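Local coordinates for protein ADP-ribosylating toxin CARDS (Mycoplasma pneumoniae, PDB 4TLV) that transfers the ADP-ribosyl group from NAD(+) to multiple target proteins and causes vacuolization of mammalian cells, at residues G64-E69 and D219-T224; H164-V169 and V269-D274; D443-W448 and M466-G471; L541-I546 and K581-D586. One frame throughout, in Å; residues are numbered along the deposited sequence.

Contact 1. Residues G64-E69 and D219-T224; sequences GSWLRE and DVSEGT
Ser221 meets Trp66 at the start of a type I' beta turn, Ser221 to Thr224, which packs the NAD(+)-binding pocket region, as inferred for residues 208-258, against the mono-ADP-ribosyltransferase domain. The tight part is fully buried. Trp66 N donates to Ser221 OG at 2.8 Å, nearly straight at 171°, and the same hydroxyl is also hydrogen-bonded to Glu252. OG is anti to the carbonyl carbon of Ser221, beside that residue's own backbone N (chi1 -50°), where it meets Trp66 N, while CB sits over one face of the indole. That CB is 3.8 Å from the centroid of the five-membered ring, close to the ring normal, which fits a CH-pi contact. Just before the turn, Asp219 OD1 accepts from Ser221 N at 3.0 Å, an Asx turn that holds the serine's N-H; Ser268 binds the same oxygen. Ser65 OG presses on Val220 CB at 3.2 Å and finds its polar partner in Phe62 O. The loose side begins beyond Trp66, where Leu67 points away from 219-224 and the exposed Arg68 and Glu69 run on at the sheet edge. At the other end of the indole, the Glu222 and Trp66 side chains cross at about a right angle, with the carboxylate plane 39° from the indole plane. Glu222 OE1 bonds to Thr433 of the D2 domain, and Glu222 CD lies 3.2 Å from Trp66 CZ2.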
# COMPACT_ATOMS: atom_id res chain seq x y z
N GLY A 64 0.72 14.97 8.58
CA GLY A 64 2.13 15.33 8.64
C GLY A 64 2.63 16.24 7.51
O GLY A 64 3.85 16.31 7.28
N SER A 65 1.73 16.91 6.79
CA SER A 65 2.13 17.84 5.73
C SER A 65 3.08 18.90 6.28
O SER A 65 2.89 19.38 7.40
CB SER A 65 0.92 18.57 5.16
OG SER A 65 0.08 17.69 4.45
N TRP A 66 4.07 19.28 5.48
CA TRP A 66 5.12 20.18 5.95
C TRP A 66 4.66 21.64 5.90
O TRP A 66 3.83 22.01 5.08
CB TRP A 66 6.38 20.01 5.12
CG TRP A 66 7.02 18.64 5.19
CD1 TRP A 66 6.58 17.55 5.90
CD2 TRP A 66 8.22 18.25 4.54
NE1 TRP A 66 7.45 16.50 5.72
CE2 TRP A 66 8.46 16.90 4.88
CE3 TRP A 66 9.11 18.90 3.68
CZ2 TRP A 66 9.56 16.20 4.39
CZ3 TRP A 66 10.21 18.20 3.20
CH2 TRP A 66 10.42 16.86 3.56
N LEU A 67 5.21 22.47 6.79
CA LEU A 67 4.74 23.85 6.90
C LEU A 67 5.59 24.80 6.09
O LEU A 67 6.75 24.53 5.84
CB LEU A 67 4.77 24.32 8.36
CG LEU A 67 4.05 23.47 9.41
CD1 LEU A 67 4.02 24.24 10.73
CD2 LEU A 67 2.65 23.13 8.98
N ARG A 68 5.02 25.94 5.72
CA ARG A 68 5.80 27.06 5.21
C ARG A 68 6.65 27.64 6.34
O ARG A 68 6.38 27.40 7.51
CB ARG A 68 4.88 28.15 4.66
CG ARG A 68 4.06 27.74 3.46
CD ARG A 68 3.16 28.88 3.00
NE ARG A 68 2.44 28.54 1.77
CZ ARG A 68 2.95 28.65 0.55
NH1 ARG A 68 4.19 29.09 0.38
NH2 ARG A 68 2.22 28.31 -0.51
N GLU A 69 7.67 28.41 5.97
CA GLU A 69 8.58 29.05 6.92
C GLU A 69 8.00 30.28 7.61
O GLU A 69 8.36 31.40 7.29
CB GLU A 69 9.88 29.44 6.21
CG GLU A 69 10.62 28.28 5.59
CD GLU A 69 11.98 28.66 5.02
OE1 GLU A 69 12.07 29.65 4.26
OE2 GLU A 69 12.96 27.95 5.33
N ASP A 219 -1.76 18.28 -2.00
CA ASP A 219 -0.32 18.01 -1.94
C ASP A 219 0.08 17.92 -0.46
O ASP A 219 0.03 18.93 0.25
CB ASP A 219 0.44 19.15 -2.63
CG ASP A 219 1.93 18.95 -2.64
OD1 ASP A 219 2.44 18.13 -1.84
OD2 ASP A 219 2.60 19.61 -3.47
N VAL A 220 0.47 16.74 0.00
CA VAL A 220 0.80 16.58 1.42
C VAL A 220 2.29 16.32 1.68
O VAL A 220 2.66 15.66 2.66
CB VAL A 220 -0.10 15.52 2.12
CG1 VAL A 220 -1.54 16.03 2.19
CG2 VAL A 220 -0.01 14.15 1.40
N SER A 221 3.12 16.87 0.79
CA SER A 221 4.58 16.92 0.91
C SER A 221 5.28 15.70 0.33
O SER A 221 4.71 14.62 0.24
CB SER A 221 5.05 17.14 2.36
OG SER A 221 4.38 18.24 2.95
N GLU A 222 6.53 15.92 -0.08
CA GLU A 222 7.37 14.88 -0.65
C GLU A 222 6.71 14.15 -1.81
O GLU A 222 6.89 12.94 -1.99
CB GLU A 222 7.81 13.90 0.44
CG GLU A 222 8.82 14.55 1.36
CD GLU A 222 9.26 13.62 2.47
OE1 GLU A 222 8.38 13.16 3.23
OE2 GLU A 222 10.47 13.37 2.56
N GLY A 223 5.96 14.90 -2.60
CA GLY A 223 5.38 14.36 -3.83
C GLY A 223 4.08 13.61 -3.61
O GLY A 223 3.48 13.11 -4.57
N THR A 224 3.64 13.53 -2.37
CA THR A 224 2.51 12.68 -2.00
C THR A 224 1.18 13.36 -2.28
O THR A 224 1.00 14.53 -1.96
CB THR A 224 2.61 12.30 -0.50
OG1 THR A 224 3.87 11.67 -0.27
CG2 THR A 224 1.49 11.35 -0.09

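Contact 2. Residues H164-V169 and V269-D274; sequences HPAGRV and VKELED
Glu273 OE2, 3.5 Å from Pro165 CB, is gripped by two polar groups, His163 NE2 and a water. The water donates to Glu273 OE2 at 3.0 Å and accepts from Ala166 N over a longer 3.3 Å. No direct hydrogen bond joins the two segments, so this bridge is their polar link, with van der Waals contact beside it. Pro165 crosses the glutamate chain at about a right angle, and its CB also rests 3.6 Å from Glu271 O. Around Pro165 the chain reverses through the backbone bonds Gly167 N to His164 O and Arg168 N to Pro165 O, presenting Ala166 to the other segment. Ala166 CB touches Lys270 CG and CE, both at 4.1 Å; CG stands between the backbone N and the carbonyl carbon (chi1 70°), and the extended chain runs by the methyl. On the buried side Glu271 OE2 meets aliphatic Arg168 CG at 3.3 Å rather than the guanidinium, whose nearest atom to it, NE, is 4.7 Å away. Both groups have polar partners elsewhere: Arg168 NH1 bonds to Trp66 O and Glu271 OE1 accepts from Glu222 N, while Glu271 OE2 lies close to Glu252, a like charge. Residues 270-274 are the KELED motif of host ER trafficking, described as solvent exposed in the crystal, although Glu271 itself is buried against the mART domain.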
# COMPACT_ATOMS: atom_id res chain seq x y z
N HIS A 164 15.30 23.38 5.96
CA HIS A 164 13.95 23.30 5.40
C HIS A 164 14.01 22.97 3.91
O HIS A 164 14.30 23.83 3.10
CB HIS A 164 13.24 24.63 5.60
CG HIS A 164 13.20 25.09 7.02
ND1 HIS A 164 13.07 26.41 7.38
CD2 HIS A 164 13.28 24.39 8.18
CE1 HIS A 164 13.06 26.52 8.69
NE2 HIS A 164 13.19 25.31 9.21
N PRO A 165 13.74 21.70 3.54
CA PRO A 165 13.91 21.34 2.13
C PRO A 165 12.95 22.15 1.23
O PRO A 165 11.75 22.18 1.48
CB PRO A 165 13.58 19.83 2.11
CG PRO A 165 13.79 19.38 3.57
CD PRO A 165 13.32 20.56 4.37
N ALA A 166 13.51 22.79 0.21
CA ALA A 166 12.74 23.67 -0.67
C ALA A 166 11.90 24.69 0.10
O ALA A 166 10.82 25.07 -0.34
CB ALA A 166 11.85 22.84 -1.62
N GLY A 167 12.38 25.10 1.27
CA GLY A 167 11.69 26.12 2.04
C GLY A 167 10.50 25.64 2.85
O GLY A 167 9.70 26.46 3.33
N ARG A 168 10.35 24.32 3.00
CA ARG A 168 9.27 23.76 3.81
C ARG A 168 9.84 23.10 5.06
O ARG A 168 10.95 22.58 5.04
CB ARG A 168 8.44 22.74 3.01
CG ARG A 168 7.49 23.40 2.01
CD ARG A 168 6.17 23.69 2.65
NE ARG A 168 5.23 24.32 1.72
CZ ARG A 168 3.95 24.55 1.99
NH1 ARG A 168 3.43 24.17 3.16
NH2 ARG A 168 3.19 25.14 1.08
N VAL A 169 9.08 23.12 6.15
CA VAL A 169 9.57 22.62 7.43
C VAL A 169 9.12 21.19 7.67
O VAL A 169 7.93 20.91 7.69
CB VAL A 169 9.03 23.48 8.58
CG1 VAL A 169 9.53 22.94 9.91
CG2 VAL A 169 9.43 24.94 8.38
N VAL A 269 7.31 17.15 -4.68
CA VAL A 269 8.32 16.15 -5.01
C VAL A 269 9.71 16.82 -5.08
O VAL A 269 10.73 16.16 -4.91
CB VAL A 269 7.95 15.39 -6.33
CG1 VAL A 269 8.27 16.23 -7.54
CG2 VAL A 269 8.67 14.04 -6.43
N LYS A 270 9.74 18.13 -5.29
CA LYS A 270 11.03 18.85 -5.33
C LYS A 270 11.72 18.90 -3.96
O LYS A 270 12.88 19.27 -3.87
CB LYS A 270 10.85 20.26 -5.85
CG LYS A 270 10.12 21.19 -4.93
CD LYS A 270 10.10 22.60 -5.50
CE LYS A 270 9.21 23.50 -4.68
NZ LYS A 270 9.19 24.88 -5.29
N GLU A 271 11.00 18.54 -2.90
CA GLU A 271 11.59 18.48 -1.56
C GLU A 271 12.54 17.29 -1.37
O GLU A 271 13.28 17.26 -0.38
CB GLU A 271 10.47 18.39 -0.50
CG GLU A 271 9.59 19.63 -0.42
CD GLU A 271 8.26 19.41 0.29
OE1 GLU A 271 7.88 18.26 0.56
OE2 GLU A 271 7.57 20.43 0.57
N LEU A 272 12.49 16.29 -2.26
CA LEU A 272 13.20 15.03 -1.97
C LEU A 272 14.71 15.21 -2.02
O LEU A 272 15.22 15.87 -2.91
CB LEU A 272 12.79 13.92 -2.95
CG LEU A 272 11.28 13.60 -2.99
CD1 LEU A 272 11.02 12.44 -3.93
CD2 LEU A 272 10.76 13.30 -1.60
N GLU A 273 15.40 14.59 -1.07
CA GLU A 273 16.86 14.59 -1.01
C GLU A 273 17.32 13.17 -0.72
O GLU A 273 16.59 12.41 -0.10
CB GLU A 273 17.38 15.49 0.13
CG GLU A 273 16.94 16.93 0.04
CD GLU A 273 17.01 17.67 1.39
OE1 GLU A 273 17.16 17.02 2.46
OE2 GLU A 273 16.88 18.91 1.36
N ASP A 274 18.52 12.84 -1.18
CA ASP A 274 19.12 11.55 -0.88
C ASP A 274 19.65 11.55 0.54
O ASP A 274 20.47 12.40 0.90
CB ASP A 274 20.26 11.27 -1.86
CG ASP A 274 19.78 10.95 -3.26
OD1 ASP A 274 18.57 10.68 -3.46
OD2 ASP A 274 20.63 10.93 -4.17
O HOH W 1 16.34 21.26 -0.40

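Contact 3. Residues D443-W448 and M466-G471; sequences DVQLGW and MKTPDG
Thr468 OG1 donates to Leu446 O over 2.6 Å, rising 36° out of the carbonyl plane, while Thr456 OG1 is a second hydrogen-bond partner of the same hydroxyl. One residue back along the other segment, Gln445 NE2 reaches Thr468 O at 2.7 Å. The third bond runs the opposite way, from Gly471 N to Asp443 OD2 at 2.8 Å, with the donor above the carboxylate plane. Each of the three bonds uses a side chain, so the segments are joined side chain to main chain although their directions lie 168° apart. A water lengthens this row by donating to Asp443 OD1 and to Pro469 O, which leaves the two carboxylate oxygens of Asp443 serving different partners. This is the beginning of the D3 domain, a beta-trefoil, where the loops that follow strands 441-443 and 463-464 lie side by side. Outward from the bonds, Gln445 CG is anti to the backbone N (chi1 -159°) and packs on Thr468 CG2 at 3.8 Å, its extended chain carrying NE2 to Thr468 O. Gly447, without a side chain, brings its CA to 3.8 Å from Thr468 OG1. At the solvent edge the exposed Asp470 puts OD1 4.4 Å from Asp443 OD2, a like-charge approach that may raise the proton affinity of one of the acids. The CB of Leu446 points away from 466-471, and its side chain touches Ile473 and Phe528.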
# COMPACT_ATOMS: atom_id res chain seq x y z
N ASP A 443 2.60 -8.29 -4.55
CA ASP A 443 2.95 -9.71 -4.49
C ASP A 443 1.66 -10.51 -4.67
O ASP A 443 0.78 -10.47 -3.81
CB ASP A 443 3.62 -10.04 -3.15
CG ASP A 443 4.14 -11.49 -3.07
OD1 ASP A 443 3.76 -12.33 -3.91
OD2 ASP A 443 4.94 -11.78 -2.16
N VAL A 444 1.52 -11.18 -5.81
CA VAL A 444 0.28 -11.91 -6.09
C VAL A 444 0.45 -13.42 -5.91
O VAL A 444 -0.54 -14.15 -5.80
CB VAL A 444 -0.30 -11.57 -7.49
CG1 VAL A 444 -0.81 -10.12 -7.53
CG2 VAL A 444 0.75 -11.81 -8.60
N GLN A 445 1.70 -13.89 -5.85
CA GLN A 445 1.94 -15.26 -5.46
C GLN A 445 1.05 -16.27 -6.24
O GLN A 445 0.45 -17.17 -5.65
CB GLN A 445 1.69 -15.38 -3.96
CG GLN A 445 2.34 -16.56 -3.28
CD GLN A 445 2.23 -16.51 -1.75
OE1 GLN A 445 1.34 -15.86 -1.20
NE2 GLN A 445 3.14 -17.22 -1.07
N LEU A 446 0.97 -16.11 -7.56
CA LEU A 446 0.02 -16.91 -8.37
C LEU A 446 0.32 -18.39 -8.27
O LEU A 446 1.47 -18.79 -8.24
CB LEU A 446 0.03 -16.50 -9.84
CG LEU A 446 -0.18 -15.01 -10.13
CD1 LEU A 446 -0.20 -14.80 -11.63
CD2 LEU A 446 -1.48 -14.49 -9.47
N GLY A 447 -0.73 -19.19 -8.24
CA GLY A 447 -0.56 -20.64 -8.23
C GLY A 447 -1.86 -21.31 -8.61
O GLY A 447 -2.81 -20.66 -9.02
N TRP A 448 -1.89 -22.63 -8.49
CA TRP A 448 -3.14 -23.34 -8.62
C TRP A 448 -3.19 -24.48 -7.62
O TRP A 448 -2.17 -24.81 -7.01
CB TRP A 448 -3.43 -23.77 -10.06
CG TRP A 448 -2.45 -24.71 -10.73
CD1 TRP A 448 -1.25 -24.37 -11.30
CD2 TRP A 448 -2.62 -26.12 -10.96
NE1 TRP A 448 -0.65 -25.49 -11.86
CE2 TRP A 448 -1.47 -26.57 -11.66
CE3 TRP A 448 -3.63 -27.04 -10.64
CZ2 TRP A 448 -1.30 -27.91 -12.04
CZ3 TRP A 448 -3.46 -28.37 -11.02
CH2 TRP A 448 -2.30 -28.79 -11.71
N MET A 466 4.41 -27.33 -5.51
CA MET A 466 4.73 -26.69 -4.25
C MET A 466 3.96 -25.37 -4.21
O MET A 466 3.51 -24.86 -5.25
CB MET A 466 6.24 -26.43 -4.12
CG MET A 466 6.81 -25.56 -5.23
SD MET A 466 8.58 -25.17 -5.08
CE MET A 466 8.53 -23.64 -4.17
N LYS A 467 3.81 -24.80 -3.03
CA LYS A 467 3.11 -23.54 -2.91
C LYS A 467 4.05 -22.44 -3.41
O LYS A 467 5.25 -22.46 -3.15
CB LYS A 467 2.67 -23.30 -1.47
CG LYS A 467 1.63 -22.20 -1.33
CD LYS A 467 1.12 -22.08 0.11
CE LYS A 467 0.26 -20.82 0.29
NZ LYS A 467 -0.34 -20.74 1.65
N THR A 468 3.50 -21.50 -4.18
CA THR A 468 4.30 -20.38 -4.69
C THR A 468 4.88 -19.62 -3.51
O THR A 468 4.16 -19.27 -2.57
CB THR A 468 3.43 -19.46 -5.54
OG1 THR A 468 2.89 -20.19 -6.64
CG2 THR A 468 4.25 -18.28 -6.06
N PRO A 469 6.20 -19.37 -3.53
CA PRO A 469 6.76 -18.65 -2.38
C PRO A 469 6.41 -17.16 -2.40
O PRO A 469 6.09 -16.60 -3.45
CB PRO A 469 8.26 -18.81 -2.56
CG PRO A 469 8.44 -18.93 -4.04
CD PRO A 469 7.23 -19.73 -4.51
N ASP A 470 6.49 -16.54 -1.23
CA ASP A 470 6.37 -15.09 -1.14
C ASP A 470 7.52 -14.46 -1.92
O ASP A 470 8.61 -15.02 -2.02
CB ASP A 470 6.48 -14.64 0.32
CG ASP A 470 5.36 -15.18 1.17
OD1 ASP A 470 4.18 -14.84 0.90
OD2 ASP A 470 5.65 -15.93 2.12
N GLY A 471 7.27 -13.27 -2.47
CA GLY A 471 8.32 -12.45 -3.04
C GLY A 471 8.81 -12.88 -4.41
O GLY A 471 9.96 -12.60 -4.78
O HOH W 2 5.16 -14.41 -4.85

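Contact 4. Residues L541-I546 and K581-D586; sequences LNFRHI and KILVKD
Phe543 and Leu583 run alongside each other in the same direction, with Phe543 CE1 against Leu583 CD2 at 3.4 Å. They form a non-hydrogen-bonded antiparallel pair between two strands of the D3 beta-trefoil, 543-548 and 578-583. Lys581 CD and NZ lie over one face of the phenyl ring. The bend at chi3 (-71°) turns its CE, and NZ ends 3.8 Å from the ring centroid, offset toward the rim: a cation-pi contact. The side chains of Arg544 and Ile582 go to the other face of the sheet, where Arg544 CG touches Val584 CG2 at 3.9 Å; farther along, Ile546 CD1 packs on Ile582 CG2. Arg544 and Ile582 are joined by reciprocal backbone bonds of 3.0 Å, N to O each way. Past the bridge, Val584 N still donates to Asn542 O, and Asn542 ND2 returns a 2.9 Å bond to Val584 O from above its carbonyl plane. Arg544 NH1 donates to both Asn542 OD1 and Phe543 O, while NH2 pairs with Asp589. With both ends of its amide bonded, Asn542 has its flip state defined, and its side-chain bond adds to the backbone bond that extends the pairing beyond Leu583.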
# COMPACT_ATOMS: atom_id res chain seq x y z
N LEU A 541 -9.74 -20.79 0.39
CA LEU A 541 -8.81 -20.32 -0.65
C LEU A 541 -9.28 -19.08 -1.40
O LEU A 541 -10.48 -18.88 -1.58
CB LEU A 541 -8.48 -21.44 -1.64
CG LEU A 541 -7.86 -22.70 -1.01
CD1 LEU A 541 -7.74 -23.80 -2.04
CD2 LEU A 541 -6.50 -22.40 -0.38
N ASN A 542 -8.33 -18.28 -1.88
CA ASN A 542 -8.61 -17.06 -2.64
C ASN A 542 -8.34 -17.28 -4.13
O ASN A 542 -7.18 -17.35 -4.56
CB ASN A 542 -7.73 -15.92 -2.10
CG ASN A 542 -8.21 -14.55 -2.53
OD1 ASN A 542 -9.42 -14.28 -2.56
ND2 ASN A 542 -7.27 -13.66 -2.86
N PHE A 543 -9.41 -17.41 -4.92
CA PHE A 543 -9.29 -17.64 -6.36
C PHE A 543 -9.77 -16.43 -7.16
O PHE A 543 -10.66 -15.69 -6.72
CB PHE A 543 -10.18 -18.83 -6.79
CG PHE A 543 -9.72 -20.16 -6.27
CD1 PHE A 543 -8.50 -20.70 -6.66
CD2 PHE A 543 -10.55 -20.90 -5.45
CE1 PHE A 543 -8.11 -21.95 -6.20
CE2 PHE A 543 -10.16 -22.15 -4.99
CZ PHE A 543 -8.94 -22.67 -5.36
N ARG A 544 -9.19 -16.26 -8.35
CA ARG A 544 -9.68 -15.32 -9.35
C ARG A 544 -9.51 -15.92 -10.74
O ARG A 544 -8.67 -16.79 -10.95
CB ARG A 544 -8.87 -14.01 -9.32
CG ARG A 544 -8.93 -13.23 -8.00
CD ARG A 544 -10.33 -12.61 -7.79
NE ARG A 544 -10.31 -11.71 -6.62
CZ ARG A 544 -10.35 -12.12 -5.36
NH1 ARG A 544 -10.45 -13.42 -5.06
NH2 ARG A 544 -10.31 -11.23 -4.37
N HIS A 545 -10.30 -15.43 -11.69
CA HIS A 545 -9.99 -15.62 -13.10
C HIS A 545 -9.03 -14.51 -13.53
O HIS A 545 -9.05 -13.41 -12.98
CB HIS A 545 -11.27 -15.58 -13.94
CG HIS A 545 -12.19 -16.74 -13.69
ND1 HIS A 545 -13.56 -16.66 -13.86
CD2 HIS A 545 -11.94 -17.99 -13.23
CE1 HIS A 545 -14.11 -17.82 -13.54
NE2 HIS A 545 -13.15 -18.64 -13.16
N ILE A 546 -8.18 -14.81 -14.51
CA ILE A 546 -7.22 -13.83 -15.02
C ILE A 546 -7.36 -13.74 -16.53
O ILE A 546 -7.36 -14.76 -17.22
CB ILE A 546 -5.76 -14.19 -14.61
CG1 ILE A 546 -5.64 -14.21 -13.08
CG2 ILE A 546 -4.77 -13.19 -15.23
CD1 ILE A 546 -4.28 -14.65 -12.56
N LYS A 581 -9.42 -21.52 -12.13
CA LYS A 581 -9.28 -20.78 -10.88
C LYS A 581 -7.79 -20.65 -10.54
O LYS A 581 -7.12 -21.66 -10.33
CB LYS A 581 -10.03 -21.48 -9.76
CG LYS A 581 -11.54 -21.53 -9.98
CD LYS A 581 -12.24 -22.22 -8.82
CE LYS A 581 -11.95 -23.71 -8.84
NZ LYS A 581 -11.25 -24.12 -7.60
N ILE A 582 -7.30 -19.42 -10.51
CA ILE A 582 -5.92 -19.15 -10.16
C ILE A 582 -5.85 -18.68 -8.70
O ILE A 582 -6.63 -17.82 -8.29
CB ILE A 582 -5.29 -18.07 -11.09
CG1 ILE A 582 -5.61 -18.35 -12.57
CG2 ILE A 582 -3.77 -17.92 -10.82
CD1 ILE A 582 -5.14 -19.76 -13.06
N LEU A 583 -4.93 -19.24 -7.91
CA LEU A 583 -4.72 -18.75 -6.54
C LEU A 583 -4.02 -17.40 -6.59
O LEU A 583 -3.03 -17.24 -7.31
CB LEU A 583 -3.85 -19.72 -5.74
CG LEU A 583 -4.43 -21.08 -5.35
CD1 LEU A 583 -3.32 -21.99 -4.84
CD2 LEU A 583 -5.49 -20.87 -4.28
N VAL A 584 -4.51 -16.45 -5.79
CA VAL A 584 -3.90 -15.13 -5.66
C VAL A 584 -3.80 -14.77 -4.17
O VAL A 584 -4.72 -15.04 -3.39
CB VAL A 584 -4.73 -14.03 -6.37
CG1 VAL A 584 -3.87 -12.77 -6.60
CG2 VAL A 584 -5.27 -14.53 -7.71
N LYS A 585 -2.69 -14.15 -3.77
CA LYS A 585 -2.46 -13.83 -2.37
C LYS A 585 -3.64 -13.05 -1.77
O LYS A 585 -4.10 -12.06 -2.33
CB LYS A 585 -1.15 -13.03 -2.23
CG LYS A 585 -0.78 -12.60 -0.80
CD LYS A 585 0.69 -12.11 -0.75
CE LYS A 585 1.01 -11.36 0.55
NZ LYS A 585 0.74 -12.20 1.74
N ASP A 586 -4.14 -13.50 -0.63
CA ASP A 586 -5.25 -12.81 0.02
C ASP A 586 -4.91 -11.35 0.23
O ASP A 586 -3.84 -11.05 0.76
CB ASP A 586 -5.53 -13.41 1.40
CG ASP A 586 -6.60 -14.47 1.36
OD1 ASP A 586 -6.28 -15.62 1.02
OD2 ASP A 586 -7.77 -14.13 1.67

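Overall arrangement
From the N terminus, 64-69 closes a loop of 149 residues with 219-224, and within that loop 164-169 departs to meet 269-274, so contacts 1 and 2 cross. They touch directly: Leu67 and Val169 pair in neighbouring strands of one sheet, and Glu69 meets His164. Together they fasten the mART domain to the pocket region and to the chain entering D2. Contact 3 then closes a short loop of 17 residues, and contact 4, in series, one of 34. Both lie in D3, where backbone bonds of Gly447 with Leu583 and Val444 with Lys585 join the start of D3 to a segment near its end. The two pairs occupy opposite sides of the chain's centre, contact centres 38 to 42 Å apart.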